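Long-range contacts in leucyl aminopeptidase (Trypanosoma brucei brucei, PDB 5NSM), which probably removes N-terminal residues, leucine among them, from peptides as a metal-dependent aminopeptidase of the M17 family, here with two manganese ions bound: residues A317-G322 with C337-A342; T370-R375 with M460-E465. All coordinates share one frame; numbering follows the deposited sequence.

Contact 1 (A317-G322 with C337-A342); sequences AAVFCG and CTLCLA
Val319 and Phe320 lie over Cys337 and Leu339 where a helix segment and a strand segment run nearly antiparallel, their axes 154° apart in direction and 8.5 Å apart at closest approach. The nearest backbone positions are Phe320 CA and Cys337 CA, at 6.7 Å. A chi1 of 177° turns the Cys337 sulfur away from its own N and toward the helix, near the peptide joining Val319 to Phe320: SG lies 3.6 Å from Val319 O and 4.0 Å from Phe320 N. The approach of Val319 CG1 to Cys337 SG, 3.1 Å, is shorter than normal packing, and because the valine has an eclipsed chi1 of 126° its exact placement is doubtful. Two residues on, and so on the same face of the strand, Leu339 makes its closest contacts through CD2, which sits 4.0 Å from Val319 CG1 and 4.1 Å from Phe320 CB, the leucine and valine side chains sliding past each other in opposite directions. CD1 lies obliquely by the Phe320 ring. The Phe320 side chain also touches Ala229 and Leu272, and Val319 touches Leu286 of strand 283-291. This is helix-on-sheet packing within a beta-alpha-beta crossover: helix 314-328 links the neighbouring parallel strands 283-291 and 334-344. The strand's peptides pair within the sheet, with Leu272, Val270 and Gly288 among their partners. Cys337 and Leu339 turn a thiol and methyls to the helix, and the contact rests on buried, non-directional packing.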
loop_
_atom_site.group_PDB
_atom_site.type_symbol
_atom_site.label_atom_id
_atom_site.label_comp_id
_atom_site.label_asym_id
_atom_site.label_seq_id
_atom_site.Cartn_x
_atom_site.Cartn_y
_atom_site.Cartn_z
ATOM N N ALA A 317 23.005 13.485 -21.723
ATOM C CA ALA A 317 22.849 13.453 -23.175
ATOM C C ALA A 317 22.638 14.885 -23.725
ATOM O O ALA A 317 23.211 15.256 -24.746
ATOM C CB ALA A 317 21.709 12.548 -23.598
ATOM N N ALA A 318 21.777 15.635 -23.065
ATOM C CA ALA A 318 21.368 16.983 -23.514
ATOM C C ALA A 318 22.547 17.959 -23.572
ATOM O O ALA A 318 22.794 18.658 -24.543
ATOM C CB ALA A 318 20.308 17.558 -22.596
ATOM N N VAL A 319 23.263 17.941 -22.490
ATOM C CA VAL A 319 24.448 18.727 -22.282
ATOM C C VAL A 319 25.590 18.270 -23.245
ATOM O O VAL A 319 26.319 19.076 -23.829
ATOM C CB VAL A 319 24.780 18.637 -20.782
ATOM C CG1 VAL A 319 26.185 18.191 -20.484
ATOM C CG2 VAL A 319 24.394 19.913 -20.084
ATOM N N PHE A 320 25.730 16.964 -23.410
ATOM C CA PHE A 320 26.734 16.411 -24.331
ATOM C C PHE A 320 26.479 16.860 -25.771
ATOM O O PHE A 320 27.396 17.250 -26.482
ATOM C CB PHE A 320 26.765 14.891 -24.264
ATOM C CG PHE A 320 27.724 14.248 -25.238
ATOM C CD1 PHE A 320 29.070 14.501 -25.160
ATOM C CD2 PHE A 320 27.267 13.345 -26.184
ATOM C CE1 PHE A 320 29.959 13.895 -26.029
ATOM C CE2 PHE A 320 28.143 12.738 -27.062
ATOM C CZ PHE A 320 29.492 13.013 -26.985
ATOM N N CYS A 321 25.237 16.750 -26.197
ATOM C CA CYS A 321 24.867 17.034 -27.604
ATOM C C CYS A 321 24.801 18.528 -27.868
ATOM O O CYS A 321 25.017 18.975 -28.977
ATOM C CB CYS A 321 23.562 16.357 -27.982
ATOM S SG CYS A 321 23.641 14.544 -27.926
ATOM N N GLY A 322 24.485 19.297 -26.853
ATOM C CA GLY A 322 24.561 20.774 -26.941
ATOM C C GLY A 322 25.999 21.219 -27.151
ATOM O O GLY A 322 26.298 22.109 -27.950
ATOM N N CYS A 337 32.069 20.697 -20.359
ATOM C CA CYS A 337 30.896 19.804 -20.309
ATOM C C CYS A 337 31.282 18.610 -19.453
ATOM O O CYS A 337 32.040 17.738 -19.881
ATOM C CB CYS A 337 30.439 19.352 -21.691
ATOM S SG CYS A 337 29.065 18.188 -21.650
ATOM N N THR A 338 30.743 18.589 -18.245
ATOM C CA THR A 338 31.045 17.538 -17.278
ATOM C C THR A 338 29.874 16.537 -17.187
ATOM O O THR A 338 28.755 16.890 -16.856
ATOM C CB THR A 338 31.396 18.136 -15.927
ATOM O OG1 THR A 338 32.615 18.872 -16.055
ATOM C CG2 THR A 338 31.602 17.059 -14.893
ATOM N N LEU A 339 30.160 15.299 -17.534
ATOM C CA LEU A 339 29.185 14.236 -17.507
ATOM C C LEU A 339 29.373 13.464 -16.225
ATOM O O LEU A 339 30.421 12.869 -15.993
ATOM C CB LEU A 339 29.329 13.285 -18.706
ATOM C CG LEU A 339 29.347 13.942 -20.073
ATOM C CD1 LEU A 339 29.581 12.876 -21.135
ATOM C CD2 LEU A 339 28.054 14.687 -20.360
ATOM N N CYS A 340 28.322 13.433 -15.426
ATOM C CA CYS A 340 28.337 12.698 -14.145
ATOM C C CYS A 340 27.746 11.305 -14.338
ATOM O O CYS A 340 26.531 11.122 -14.259
ATOM C CB CYS A 340 27.554 13.459 -13.093
ATOM S SG CYS A 340 28.116 15.157 -12.922
ATOM N N LEU A 341 28.616 10.358 -14.652
ATOM C CA LEU A 341 28.176 9.014 -15.150
ATOM C C LEU A 341 28.260 7.962 -14.082
ATOM O O LEU A 341 29.303 7.710 -13.516
ATOM C CB LEU A 341 29.002 8.546 -16.353
ATOM C CG LEU A 341 28.988 9.453 -17.583
ATOM C CD1 LEU A 341 29.940 8.908 -18.643
ATOM C CD2 LEU A 341 27.584 9.573 -18.167
ATOM N N ALA A 342 27.113 7.375 -13.818
ATOM C CA ALA A 342 27.024 6.290 -12.845
ATOM C C ALA A 342 25.766 5.483 -13.068
ATOM O O ALA A 342 24.783 5.976 -13.608
ATOM C CB ALA A 342 27.059 6.840 -11.415
#

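Contact 2 (T370-R375 with M460-E465); sequences TDAEGR and MTNLME. With MN (manganese (II) ion), chain N; MN (manganese (II) ion), chain O; BCT (bicarbonate ion), chain M.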
loop_
_atom_site.group_PDB
_atom_site.type_symbol
_atom_site.label_atom_id
_atom_site.label_comp_id
_atom_site.label_asym_id
_atom_site.label_seq_id
_atom_site.Cartn_x
_atom_site.Cartn_y
_atom_site.Cartn_z
ATOM N N THR A 370 18.753 6.725 -0.887
ATOM C CA THR A 370 19.704 6.457 -1.974
ATOM C C THR A 370 19.147 6.732 -3.362
ATOM O O THR A 370 19.889 6.776 -4.323
ATOM C CB THR A 370 20.184 4.999 -1.979
ATOM O OG1 THR A 370 19.073 4.101 -2.101
ATOM C CG2 THR A 370 20.954 4.700 -0.716
ATOM N N ASP A 371 17.836 6.873 -3.448
ATOM C CA ASP A 371 17.132 7.127 -4.720
ATOM C C ASP A 371 17.083 8.611 -5.117
ATOM O O ASP A 371 16.689 8.942 -6.257
ATOM C CB ASP A 371 15.718 6.589 -4.725
ATOM C CG ASP A 371 15.140 6.513 -6.117
ATOM O OD1 ASP A 371 15.879 6.732 -7.148
ATOM O OD2 ASP A 371 13.948 6.204 -6.194
ATOM N N ALA A 372 17.532 9.434 -4.182
ATOM C CA ALA A 372 17.900 10.855 -4.405
ATOM C C ALA A 372 19.414 10.974 -4.678
ATOM O O ALA A 372 20.153 11.691 -4.026
ATOM C CB ALA A 372 17.512 11.702 -3.213
ATOM N N GLU A 373 19.813 10.263 -5.705
ATOM C CA GLU A 373 21.229 10.088 -6.125
ATOM C C GLU A 373 21.741 11.212 -7.054
ATOM O O GLU A 373 22.905 11.483 -7.124
ATOM C CB GLU A 373 21.377 8.736 -6.834
ATOM C CG GLU A 373 20.978 8.657 -8.311
ATOM C CD GLU A 373 19.489 8.795 -8.662
ATOM O OE1 GLU A 373 19.213 9.200 -9.857
ATOM O OE2 GLU A 373 18.599 8.398 -7.830
ATOM N N GLY A 374 20.822 11.790 -7.806
ATOM C CA GLY A 374 21.148 12.735 -8.858
ATOM C C GLY A 374 21.752 14.010 -8.322
ATOM O O GLY A 374 22.770 14.494 -8.808
ATOM N N ARG A 375 21.150 14.525 -7.260
ATOM C CA ARG A 375 21.656 15.746 -6.620
ATOM C C ARG A 375 23.064 15.526 -6.086
ATOM O O ARG A 375 23.883 16.432 -6.060
ATOM C CB ARG A 375 20.719 16.242 -5.530
ATOM C CG ARG A 375 20.598 15.338 -4.326
ATOM C CD ARG A 375 19.381 15.684 -3.498
ATOM N NE ARG A 375 18.118 15.474 -4.221
ATOM C CZ ARG A 375 16.909 15.652 -3.730
ATOM N NH1 ARG A 375 16.751 16.034 -2.477
ATOM N NH2 ARG A 375 15.848 15.464 -4.502
ATOM N N MET A 460 24.722 18.250 6.003
ATOM C CA MET A 460 23.379 18.209 5.399
ATOM C C MET A 460 22.923 16.771 5.122
ATOM O O MET A 460 23.717 15.858 5.086
ATOM C CB MET A 460 23.355 19.034 4.102
ATOM C CG MET A 460 24.141 18.400 2.969
ATOM S SD MET A 460 24.327 19.477 1.525
ATOM C CE MET A 460 25.530 20.628 2.187
ATOM N N THR A 461 21.632 16.623 4.925
ATOM C CA THR A 461 21.079 15.409 4.365
ATOM C C THR A 461 20.979 15.568 2.852
ATOM O O THR A 461 21.203 16.640 2.340
ATOM C CB THR A 461 19.670 15.088 4.913
ATOM O OG1 THR A 461 18.739 16.073 4.469
ATOM C CG2 THR A 461 19.663 15.016 6.462
ATOM N N ASN A 462 20.602 14.487 2.172
ATOM C CA ASN A 462 20.274 14.519 0.746
ATOM C C ASN A 462 18.771 14.499 0.395
ATOM O O ASN A 462 18.395 14.294 -0.750
ATOM C CB ASN A 462 20.955 13.377 -0.005
ATOM C CG ASN A 462 20.224 12.052 0.125
ATOM O OD1 ASN A 462 19.711 11.707 1.183
ATOM N ND2 ASN A 462 20.193 11.295 -0.961
ATOM N N LEU A 463 17.932 14.670 1.382
ATOM C CA LEU A 463 16.475 14.561 1.179
ATOM C C LEU A 463 15.755 15.530 2.084
ATOM O O LEU A 463 16.059 15.649 3.243
ATOM C CB LEU A 463 15.963 13.128 1.414
ATOM C CG LEU A 463 14.575 12.816 0.864
ATOM C CD1 LEU A 463 14.623 12.498 -0.623
ATOM C CD2 LEU A 463 13.937 11.639 1.610
ATOM N N MET A 464 14.766 16.177 1.520
ATOM C CA MET A 464 13.910 17.076 2.274
ATOM C C MET A 464 13.152 16.302 3.356
ATOM O O MET A 464 12.671 15.206 3.167
ATOM C CB MET A 464 12.957 17.962 1.420
ATOM C CG MET A 464 12.467 17.379 0.132
ATOM S SD MET A 464 11.966 18.510 -1.171
ATOM C CE MET A 464 13.325 18.162 -2.316
ATOM N N GLU A 465 13.135 16.904 4.522
ATOM C CA GLU A 465 12.358 16.419 5.657
ATOM C C GLU A 465 10.862 16.384 5.339
ATOM O O GLU A 465 10.158 15.452 5.664
ATOM C CB GLU A 465 12.665 17.332 6.856
ATOM C CG GLU A 465 11.627 17.370 7.950
ATOM C CD GLU A 465 12.033 16.553 9.134
ATOM O OE1 GLU A 465 12.505 17.174 10.121
ATOM O OE2 GLU A 465 11.899 15.303 9.075
HETATM MN MN MN N . 16.688 8.251 -8.076
HETATM MN MN MN O . 17.645 9.484 -10.737
HETATM C C BCT M . 17.707 13.093 -7.085
HETATM O O1 BCT M . 18.180 12.221 -7.882
HETATM O O2 BCT M . 18.416 13.901 -6.476
HETATM O O3 BCT M . 16.413 13.190 -6.853
HETATM O O HOH W 1 15.743 9.803 -11.431
#
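Arg375 and Asn462 meet through similar first torsions: chi1 of 66° and 81° sets each CG between its own backbone N and carbonyl carbon. A bend at chi3 folds the arginine back, bringing its guanidinium beside the bicarbonate while NH1 faces the loop of residues 462-464. There NH1 lies 3.0 Å from Asn462 O, with Met464 CE close by. The asparagine amide crosses the other way: Asn462 ND2 donates to Ala372 O at 3.1 Å, approaching from above the carbonyl plane, 47° out of it. Its OD1 accepts from Ile368 N, so the amide is held at both ends. Between the two polar groups sits the Ala372 methyl, 3.9 Å above one face of the guanidinium near its rim; the same CB packs against Leu463 CD1 at 4.0 Å.

Bicarbonate O2 is gripped twice by Arg375, by NE at 2.8 Å near the guanidinium plane and by the backbone N at 2.9 Å. Gly374 N donates to O1 at 2.7 Å, and NH2 adds a weak bond to O3. The neighbouring residues bind metal: Asp371 OD1 and O and Glu373 OE2 ligate one manganese, and Glu373 OE1 the other, 1.8 Å away, while Asp294, Asp312 and Lys289 contribute further ligands. Such a two-metal centre beside an arginine-bound bicarbonate is the M17 active-site pattern, in which the anion has been proposed as a general base. The loop holds Ala372 by that residue's backbone oxygen and methyl. The arginine's own chi3 bend and its bonds to bicarbonate set the guanidinium, whose charge would probably stabilise the anion; Asn462 O, Met464 and Ala372 lie beside it.

Overall arrangement
Contacts 1 and 2 follow one another along the catalytic domain, their centres about 21 Å apart and their nearest atoms about 7 Å apart without touching. Contact 1 is nearer the chain centre, its own centre about 10 Å from it against about 24 Å for contact 2. Strand 334-344 of contact 1 pairs with strands 283-291 and 293-294, which carry the metal ligands Lys289 and Asp294; Asp312 stands just before helix 314-328. The apolar layer of 317-322 on 337-342 therefore belongs to the sheet whose neighbouring strands bear these ligands. In contact 2, 370-375 supplies metal and bicarbonate ligands, and 460-465 packs against it from outside that first shell.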